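Long-range contact in Exo-alpha-sialidase (Clostridium perfringens, PDB 2VO8), which probably cleaves terminal sialic acids as a family 33 glycoside hydrolase and carries a cohesin module that probably binds dockerin partners in toxin complexes: residues Ala44-Tyr50 with Gly77-Val83. Residues are numbered along the deposited sequence; the frame is centred on the assembly and turned at random.
Sequences AEYLFEY and GKVRILV
Ala44, Tyr46 and Phe48 each trade two backbone hydrogen bonds with Val83, Ile81 and Val79 respectively, the hydrogen-bonded pairs of a regular antiparallel ladder between strands 44-49 and 78-83. The straightest rung is Phe48 N to Val79 O, 2.8 Å long with 174° at the hydrogen. Between the rungs the strands also meet by CA-H...O contacts, such as Glu45 CA to Ile81 O at 3.2 Å. A seventh bond, Tyr50 N to Gly77 O, carries the pairing beyond the strand ends; a water bridges the same carbonyl oxygen and Glu49 OE1.

Apolar packing occupies the face of Tyr46, Phe48, Val79, Ile81 and Val83. The CB of Phe48 rests on Ile81 CD1 at 3.9 Å, while Val83 CG2 meets Tyr46 CE2 obliquely. Tyr50 CG lies between its backbone N and carbonyl carbon (chi1 76°), which brings the ring across to Gly77, whose CA sits over one ring face, offset toward the rim, in a CH-pi contact 3.8 Å from the centroid. Val79 CG2 approaches that ring in its plane, at the edge.

On the other face, Glu49 and Lys78 lie alongside each other, OE1 of Glu49 3.3 Å from CE of Lys78; Lys78 NZ stays 4.5 Å from Glu49 OE1, beyond a salt bridge. Leu47 brings CD1 against the backbone of Val79, 3.4 Å from Val79 C, and Leu82 CD2 lies against the extended chain of Glu45.

The pair is central in one sheet of the cohesin beta-sandwich, flanked by strand 107-121 beside 44-49 and by strand 67-75 beside 78-83. Thr115 hydrogen-bonds Glu49 OE2, and Glu73 OE2 ties Tyr50 OH to Gly77 N. The apolar face packs on strands 55-62 and 95-103, with Phe48 on Val99 and Val79 on Leu57.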
ATOM      1  N   ALA A  44     -10.017  -3.748   1.360  1.00 19.18           N
ATOM      2  CA  ALA A  44      -9.468  -2.533   0.733  1.00 19.40           C
ATOM      3  C   ALA A  44      -8.847  -2.907  -0.614  1.00 19.56           C
ATOM      4  O   ALA A  44      -8.594  -4.104  -0.908  1.00 19.34           O
ATOM      5  CB  ALA A  44      -8.520  -1.846   1.649  1.00 18.25           C
ATOM      6  N   GLU A  45      -8.597  -1.895  -1.439  1.00 20.29           N
ATOM      7  CA  GLU A  45      -7.923  -2.096  -2.716  1.00 20.11           C
ATOM      8  C   GLU A  45      -7.020  -0.915  -3.054  1.00 19.93           C
ATOM      9  O   GLU A  45      -7.469   0.232  -3.091  1.00 18.36           O
ATOM     10  CB  GLU A  45      -8.945  -2.314  -3.833  1.00 20.68           C
ATOM     11  CG  GLU A  45      -8.374  -2.165  -5.235  1.00 22.04           C
ATOM     12  CD  GLU A  45      -9.389  -2.486  -6.314  1.00 24.21           C
ATOM     13  OE1 GLU A  45     -10.520  -2.886  -5.968  1.00 29.53           O
ATOM     14  OE2 GLU A  45      -9.055  -2.338  -7.509  1.00 26.57           O
ATOM     15  N   TYR A  46      -5.747  -1.200  -3.301  1.00 18.91           N
ATOM     16  CA  TYR A  46      -4.815  -0.190  -3.789  1.00 19.34           C
ATOM     17  C   TYR A  46      -4.432  -0.450  -5.242  1.00 19.77           C
ATOM     18  O   TYR A  46      -4.549  -1.573  -5.733  1.00 19.51           O
ATOM     19  CB  TYR A  46      -3.560  -0.151  -2.914  1.00 18.43           C
ATOM     20  CG  TYR A  46      -3.848  -0.015  -1.436  1.00 20.07           C
ATOM     21  CD1 TYR A  46      -4.174   1.216  -0.882  1.00 18.74           C
ATOM     22  CD2 TYR A  46      -3.794  -1.117  -0.594  1.00 18.91           C
ATOM     23  CE1 TYR A  46      -4.439   1.346   0.468  1.00 20.14           C
ATOM     24  CE2 TYR A  46      -4.056  -0.998   0.758  1.00 18.20           C
ATOM     25  CZ  TYR A  46      -4.378   0.235   1.283  1.00 18.41           C
ATOM     26  OH  TYR A  46      -4.641   0.360   2.628  1.00 19.90           O
ATOM     27  N   LEU A  47      -3.976   0.596  -5.924  1.00 19.68           N
ATOM     28  CA  LEU A  47      -3.099   0.436  -7.056  1.00 20.64           C
ATOM     29  C   LEU A  47      -1.821   1.125  -6.599  1.00 20.45           C
ATOM     30  O   LEU A  47      -1.788   2.340  -6.357  1.00 19.29           O
ATOM     31  CB  LEU A  47      -3.659   0.921  -8.397  1.00 20.63           C
ATOM     32  CG  LEU A  47      -2.682   0.506  -9.531  1.00 21.39           C
ATOM     33  CD1 LEU A  47      -2.792  -0.949  -9.959  1.00 23.29           C
ATOM     34  CD2 LEU A  47      -2.736   1.465 -10.730  1.00 24.05           C
ATOM     35  N   PHE A  48      -0.804   0.282  -6.398  1.00 19.54           N
ATOM     36  CA  PHE A  48       0.485   0.677  -5.833  1.00 19.77           C
ATOM     37  C   PHE A  48       1.435   0.945  -6.992  1.00 19.27           C
ATOM     38  O   PHE A  48       1.578   0.109  -7.859  1.00 19.13           O
ATOM     39  CB  PHE A  48       1.072  -0.424  -4.964  1.00 18.05           C
ATOM     40  CG  PHE A  48       2.473  -0.120  -4.463  1.00 18.42           C
ATOM     41  CD1 PHE A  48       2.688   0.697  -3.366  1.00 18.10           C
ATOM     42  CD2 PHE A  48       3.583  -0.647  -5.112  1.00 18.91           C
ATOM     43  CE1 PHE A  48       3.959   0.973  -2.910  1.00 18.12           C
ATOM     44  CE2 PHE A  48       4.830  -0.397  -4.648  1.00 16.46           C
ATOM     45  CZ  PHE A  48       5.045   0.392  -3.564  1.00 18.80           C
ATOM     46  N   GLU A  49       2.063   2.112  -7.011  1.00 19.80           N
ATOM     47  CA  GLU A  49       2.920   2.491  -8.156  1.00 19.63           C
ATOM     48  C   GLU A  49       4.320   2.784  -7.681  1.00 18.28           C
ATOM     49  O   GLU A  49       4.552   3.316  -6.587  1.00 17.70           O
ATOM     50  CB  GLU A  49       2.298   3.658  -8.929  1.00 20.38           C
ATOM     51  CG  GLU A  49       0.990   3.242  -9.598  1.00 22.49           C
ATOM     52  CD  GLU A  49       0.636   4.092 -10.779  1.00 21.87           C
ATOM     53  OE1 GLU A  49       1.563   4.499 -11.532  1.00 22.32           O
ATOM     54  OE2 GLU A  49      -0.577   4.321 -10.995  1.00 23.00           O
ATOM     55  N   TYR A  50       5.271   2.368  -8.515  1.00 18.47           N
ATOM     56  CA  TYR A  50       6.674   2.541  -8.223  1.00 18.52           C
ATOM     57  C   TYR A  50       7.462   2.482  -9.554  1.00 17.45           C
ATOM     58  O   TYR A  50       6.940   2.040 -10.578  1.00 16.22           O
ATOM     59  CB  TYR A  50       7.149   1.442  -7.296  1.00 18.59           C
ATOM     60  CG  TYR A  50       7.340   0.104  -7.963  1.00 18.90           C
ATOM     61  CD1 TYR A  50       8.613  -0.323  -8.387  1.00 17.98           C
ATOM     62  CD2 TYR A  50       6.257  -0.772  -8.141  1.00 19.01           C
ATOM     63  CE1 TYR A  50       8.785  -1.591  -8.958  1.00 19.93           C
ATOM     64  CE2 TYR A  50       6.421  -2.015  -8.740  1.00 20.31           C
ATOM     65  CZ  TYR A  50       7.698  -2.426  -9.148  1.00 19.06           C
ATOM     66  OH  TYR A  50       7.830  -3.656  -9.779  1.00 18.57           O
ATOM     67  N   GLY A  77       5.594  -1.714 -12.671  1.00 21.85           N
ATOM     68  CA  GLY A  77       5.517  -0.580 -11.747  1.00 22.11           C
ATOM     69  C   GLY A  77       4.110  -0.168 -11.338  1.00 22.27           C
ATOM     70  O   GLY A  77       3.935   0.879 -10.724  1.00 21.36           O
ATOM     71  N   LYS A  78       3.122  -0.993 -11.676  1.00 21.96           N
ATOM     72  CA  LYS A  78       1.707  -0.768 -11.290  1.00 22.35           C
ATOM     73  C   LYS A  78       1.113  -2.073 -10.793  1.00 21.60           C
ATOM     74  O   LYS A  78       0.981  -3.018 -11.570  1.00 20.54           O
ATOM     75  CB  LYS A  78       0.883  -0.241 -12.458  1.00 23.46           C
ATOM     76  CG  LYS A  78       1.363   1.122 -12.953  1.00 23.81           C
ATOM     77  CD  LYS A  78       0.453   1.678 -14.003  1.00 25.61           C
ATOM     78  CE  LYS A  78       0.900   3.076 -14.433  1.00 29.64           C
ATOM     79  NZ  LYS A  78       0.384   3.451 -15.770  1.00 28.76           N
ATOM     80  N   VAL A  79       0.782  -2.112  -9.495  1.00 21.07           N
ATOM     81  CA  VAL A  79       0.438  -3.371  -8.806  1.00 21.83           C
ATOM     82  C   VAL A  79      -0.954  -3.225  -8.169  1.00 22.39           C
ATOM     83  O   VAL A  79      -1.168  -2.381  -7.286  1.00 20.12           O
ATOM     84  CB  VAL A  79       1.437  -3.758  -7.727  1.00 22.04           C
ATOM     85  CG1 VAL A  79       1.155  -5.232  -7.196  1.00 24.94           C
ATOM     86  CG2 VAL A  79       2.886  -3.619  -8.199  1.00 21.93           C
ATOM     87  N   ARG A  80      -1.872  -4.056  -8.641  1.00 22.91           N
ATOM     88  CA  ARG A  80      -3.209  -4.146  -8.077  1.00 23.36           C
ATOM     89  C   ARG A  80      -3.146  -5.009  -6.831  1.00 21.87           C
ATOM     90  O   ARG A  80      -2.696  -6.150  -6.897  1.00 22.31           O
ATOM     91  CB  ARG A  80      -4.192  -4.730  -9.086  1.00 23.21           C
ATOM     92  CG  ARG A  80      -5.584  -4.815  -8.495  1.00 26.15           C
ATOM     93  CD  ARG A  80      -6.640  -4.996  -9.555  1.00 29.24           C
ATOM     94  NE  ARG A  80      -6.666  -6.361 -10.093  1.00 33.32           N
ATOM     95  CZ  ARG A  80      -6.401  -6.709 -11.361  1.00 34.25           C
ATOM     96  NH1 ARG A  80      -6.064  -5.798 -12.288  1.00 38.01           N
ATOM     97  NH2 ARG A  80      -6.463  -7.990 -11.716  1.00 35.34           N
ATOM     98  N   ILE A  81      -3.603  -4.465  -5.713  1.00 20.16           N
ATOM     99  CA  ILE A  81      -3.522  -5.100  -4.395  1.00 19.96           C
ATOM    100  C   ILE A  81      -4.922  -5.129  -3.785  1.00 21.42           C
ATOM    101  O   ILE A  81      -5.563  -4.074  -3.637  1.00 19.94           O
ATOM    102  CB  ILE A  81      -2.569  -4.395  -3.450  1.00 20.48           C
ATOM    103  CG1 ILE A  81      -1.170  -4.275  -4.085  1.00 18.48           C
ATOM    104  CG2 ILE A  81      -2.560  -5.079  -2.058  1.00 20.07           C
ATOM    105  CD1 ILE A  81      -0.225  -3.667  -3.227  1.00 18.31           C
ATOM    106  N   LEU A  82      -5.411  -6.356  -3.523  1.00 20.68           N
ATOM    107  CA  LEU A  82      -6.724  -6.566  -2.886  1.00 22.04           C
ATOM    108  C   LEU A  82      -6.452  -7.113  -1.501  1.00 22.23           C
ATOM    109  O   LEU A  82      -5.788  -8.175  -1.377  1.00 21.18           O
ATOM    110  CB  LEU A  82      -7.564  -7.577  -3.682  1.00 23.43           C
ATOM    111  CG  LEU A  82      -7.869  -7.237  -5.140  1.00 25.74           C
ATOM    112  CD1 LEU A  82      -8.722  -8.323  -5.872  1.00 27.70           C
ATOM    113  CD2 LEU A  82      -8.570  -5.905  -5.235  1.00 26.49           C
ATOM    114  N   VAL A  83      -6.944  -6.405  -0.475  1.00 21.50           N
ATOM    115  CA  VAL A  83      -6.849  -6.779   0.938  1.00 22.12           C
ATOM    116  C   VAL A  83      -8.278  -7.149   1.376  1.00 22.40           C
ATOM    117  O   VAL A  83      -9.201  -6.389   1.150  1.00 20.69           O
ATOM    118  CB  VAL A  83      -6.478  -5.627   1.942  1.00 24.95           C
ATOM    119  CG1 VAL A  83      -5.999  -6.225   3.246  1.00 25.43           C
ATOM    120  CG2 VAL A  83      -5.476  -4.588   1.412  1.00 25.60           C
TER
HETATM  121  O   HOH W   1       4.333   3.218 -11.781  1.00 28.48           O